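Local coordinates for DNA repair and recombination protein radB (Thermococcus kodakarensis, PDB 2CVH) that probably takes part in DNA repair and homologous recombination, and is thought to bind DNA and hydrolyse ATP very weakly, as a RecA-like protein, at residues 38-43 / 106-111. Sequence-based numbering, arbitrary orientation.
Sequences LQTGLL and FALVVV
Leu-108 carries its CG anti to the backbone N (chi1 -177°), which stretches the side chain from the strand to the helix; with chi2 at 73° CD1 folds back beside CA, and CD2, left anti to CA, is the branch that reaches the helix at Thr-40 and Gly-41. Thr-40 answers with a first torsion of -57°: CG2 lies anti to its own backbone N and faces the leucine, while OG1 stays beside that N and hydrogen-bonds back to the carbonyl of Leu-36, one turn earlier. The methyl is thus presented to the strand and the hydroxyl is satisfied within the helix. The two side chains meet at about a right angle, with Thr-40 CG2 4.1 Å from Leu-108 CD2.

Leu-108 CD2 comes closer still to bare backbone, 3.6 Å from Gly-41 N, with Gly-41 CA hardly farther. The CA atoms of Gly-41 and Leu-108 are 6.4 Å apart, a close approach to which glycine's lack of a side chain probably contributes. The contact is small, buried and purely van der Waals; Phe-17 also touches Thr-40, and Leu-2 and Ile-150 touch Leu-108.

Helix 33-44 begins within the predicted ATP-binding segment Gly-27 to Thr-34, sharing Lys-33 and Thr-34 with it, and here it packs on strand 106-112, which runs between parallel strands 47-52 and 149-153: the P-loop helix against the central sheet of a RecA-like ATPase core.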
ATOM      1  N   LEU A  38      -2.663  -4.361  -5.718  1.00 17.36           N
ATOM      2  CA  LEU A  38      -3.594  -4.858  -6.739  1.00 16.00           C
ATOM      3  C   LEU A  38      -4.144  -6.236  -6.388  1.00 15.69           C
ATOM      4  O   LEU A  38      -5.348  -6.478  -6.485  1.00 14.15           O
ATOM      5  CB  LEU A  38      -2.910  -4.940  -8.121  1.00 21.83           C
ATOM      6  CG  LEU A  38      -2.882  -3.831  -9.190  1.00 23.26           C
ATOM      7  CD1 LEU A  38      -2.183  -4.335 -10.476  1.00 17.17           C
ATOM      8  CD2 LEU A  38      -4.285  -3.413  -9.551  1.00 27.96           C
ATOM      9  N   GLN A  39      -3.256  -7.133  -5.967  1.00 11.96           N
ATOM     10  CA  GLN A  39      -3.634  -8.480  -5.617  1.00  9.75           C
ATOM     11  C   GLN A  39      -4.488  -8.569  -4.374  1.00 14.28           C
ATOM     12  O   GLN A  39      -5.427  -9.371  -4.321  1.00 16.89           O
ATOM     13  CB  GLN A  39      -2.389  -9.344  -5.465  1.00 10.99           C
ATOM     14  CG  GLN A  39      -2.665 -10.795  -5.095  1.00  9.26           C
ATOM     15  CD  GLN A  39      -1.550 -11.728  -5.558  1.00 16.59           C
ATOM     16  OE1 GLN A  39      -1.078 -12.595  -4.812  1.00 17.13           O
ATOM     17  NE2 GLN A  39      -1.150 -11.574  -6.811  1.00 11.29           N
ATOM     18  N   THR A  40      -4.146  -7.791  -3.354  1.00 16.99           N
ATOM     19  CA  THR A  40      -4.937  -7.801  -2.130  1.00 17.50           C
ATOM     20  C   THR A  40      -6.349  -7.290  -2.479  1.00 14.49           C
ATOM     21  O   THR A  40      -7.337  -7.934  -2.155  1.00 13.10           O
ATOM     22  CB  THR A  40      -4.284  -6.926  -1.043  1.00 17.97           C
ATOM     23  OG1 THR A  40      -2.951  -7.396  -0.823  1.00 18.73           O
ATOM     24  CG2 THR A  40      -5.066  -7.009   0.275  1.00 16.00           C
ATOM     25  N   GLY A  41      -6.417  -6.174  -3.204  1.00 15.98           N
ATOM     26  CA  GLY A  41      -7.697  -5.621  -3.618  1.00 20.30           C
ATOM     27  C   GLY A  41      -8.486  -6.608  -4.468  1.00 20.10           C
ATOM     28  O   GLY A  41      -9.643  -6.919  -4.190  1.00 17.91           O
ATOM     29  N   LEU A  42      -7.827  -7.164  -5.471  1.00 19.95           N
ATOM     30  CA  LEU A  42      -8.455  -8.129  -6.357  1.00 18.66           C
ATOM     31  C   LEU A  42      -9.105  -9.315  -5.621  1.00 22.29           C
ATOM     32  O   LEU A  42     -10.272  -9.642  -5.850  1.00 25.55           O
ATOM     33  CB  LEU A  42      -7.418  -8.596  -7.391  1.00 21.53           C
ATOM     34  CG  LEU A  42      -7.704  -9.531  -8.577  1.00 24.40           C
ATOM     35  CD1 LEU A  42      -7.271 -10.925  -8.251  1.00 20.70           C
ATOM     36  CD2 LEU A  42      -9.176  -9.460  -9.029  1.00 24.01           C
ATOM     37  N   LEU A  43      -8.383  -9.921  -4.690  1.00 23.88           N
ATOM     38  CA  LEU A  43      -8.897 -11.076  -3.959  1.00 19.63           C
ATOM     39  C   LEU A  43      -9.881 -10.758  -2.822  1.00 20.30           C
ATOM     40  O   LEU A  43     -10.543 -11.668  -2.318  1.00 21.53           O
ATOM     41  CB  LEU A  43      -7.717 -11.913  -3.440  1.00 22.36           C
ATOM     42  CG  LEU A  43      -6.680 -12.291  -4.507  1.00 21.51           C
ATOM     43  CD1 LEU A  43      -5.547 -13.040  -3.867  1.00 21.65           C
ATOM     44  CD2 LEU A  43      -7.325 -13.168  -5.587  1.00 24.13           C
ATOM     45  N   PHE A 106     -16.827  -1.224   0.503  1.00 31.40           N
ATOM     46  CA  PHE A 106     -15.379  -1.263   0.330  1.00 26.48           C
ATOM     47  C   PHE A 106     -14.671  -2.261   1.254  1.00 27.23           C
ATOM     48  O   PHE A 106     -15.037  -2.418   2.434  1.00 24.04           O
ATOM     49  CB  PHE A 106     -14.808   0.134   0.552  1.00 23.23           C
ATOM     50  CG  PHE A 106     -15.119   1.076  -0.543  1.00 25.18           C
ATOM     51  CD1 PHE A 106     -16.435   1.466  -0.788  1.00 30.08           C
ATOM     52  CD2 PHE A 106     -14.110   1.568  -1.353  1.00 25.94           C
ATOM     53  CE1 PHE A 106     -16.747   2.348  -1.832  1.00 31.17           C
ATOM     54  CE2 PHE A 106     -14.401   2.446  -2.397  1.00 30.88           C
ATOM     55  CZ  PHE A 106     -15.728   2.840  -2.640  1.00 29.41           C
ATOM     56  N   ALA A 107     -13.656  -2.935   0.709  1.00 26.23           N
ATOM     57  CA  ALA A 107     -12.866  -3.890   1.485  1.00 21.17           C
ATOM     58  C   ALA A 107     -11.479  -3.337   1.764  1.00 15.66           C
ATOM     59  O   ALA A 107     -10.860  -3.712   2.760  1.00 14.02           O
ATOM     60  CB  ALA A 107     -12.742  -5.218   0.761  1.00 17.47           C
ATOM     61  N   LEU A 108     -11.076  -2.328   0.999  1.00 18.38           N
ATOM     62  CA  LEU A 108      -9.731  -1.785   1.108  1.00 14.55           C
ATOM     63  C   LEU A 108      -9.584  -0.402   0.512  1.00 16.12           C
ATOM     64  O   LEU A 108     -10.299  -0.039  -0.419  1.00 18.81           O
ATOM     65  CB  LEU A 108      -8.789  -2.726   0.319  1.00 20.89           C
ATOM     66  CG  LEU A 108      -7.266  -2.547   0.247  1.00 18.89           C
ATOM     67  CD1 LEU A 108      -6.686  -2.944   1.609  1.00 12.85           C
ATOM     68  CD2 LEU A 108      -6.670  -3.429  -0.872  1.00  9.86           C
ATOM     69  N   VAL A 109      -8.615   0.347   1.036  1.00 14.97           N
ATOM     70  CA  VAL A 109      -8.276   1.681   0.535  1.00 14.59           C
ATOM     71  C   VAL A 109      -6.775   1.566   0.243  1.00 14.92           C
ATOM     72  O   VAL A 109      -6.050   0.921   0.999  1.00 14.59           O
ATOM     73  CB  VAL A 109      -8.503   2.823   1.609  1.00 14.03           C
ATOM     74  CG1 VAL A 109      -8.077   4.173   1.054  1.00  7.20           C
ATOM     75  CG2 VAL A 109      -9.972   2.884   2.042  1.00 14.22           C
ATOM     76  N   VAL A 110      -6.320   2.166  -0.849  1.00 14.04           N
ATOM     77  CA  VAL A 110      -4.912   2.145  -1.222  1.00 12.96           C
ATOM     78  C   VAL A 110      -4.572   3.548  -1.632  1.00 17.10           C
ATOM     79  O   VAL A 110      -5.320   4.165  -2.387  1.00 20.87           O
ATOM     80  CB  VAL A 110      -4.609   1.210  -2.446  1.00 11.02           C
ATOM     81  CG1 VAL A 110      -3.126   1.284  -2.786  1.00 10.37           C
ATOM     82  CG2 VAL A 110      -5.047  -0.246  -2.163  1.00  5.25           C
ATOM     83  N   VAL A 111      -3.504   4.098  -1.067  1.00 18.40           N
ATOM     84  CA  VAL A 111      -3.076   5.435  -1.457  1.00 21.28           C
ATOM     85  C   VAL A 111      -1.704   5.220  -2.065  1.00 26.10           C
ATOM     86  O   VAL A 111      -0.909   4.444  -1.539  1.00 30.27           O
ATOM     87  CB  VAL A 111      -3.030   6.427  -0.269  1.00 17.90           C
ATOM     88  CG1 VAL A 111      -2.673   7.821  -0.784  1.00 18.03           C
ATOM     89  CG2 VAL A 111      -4.392   6.469   0.441  1.00 11.50           C
TER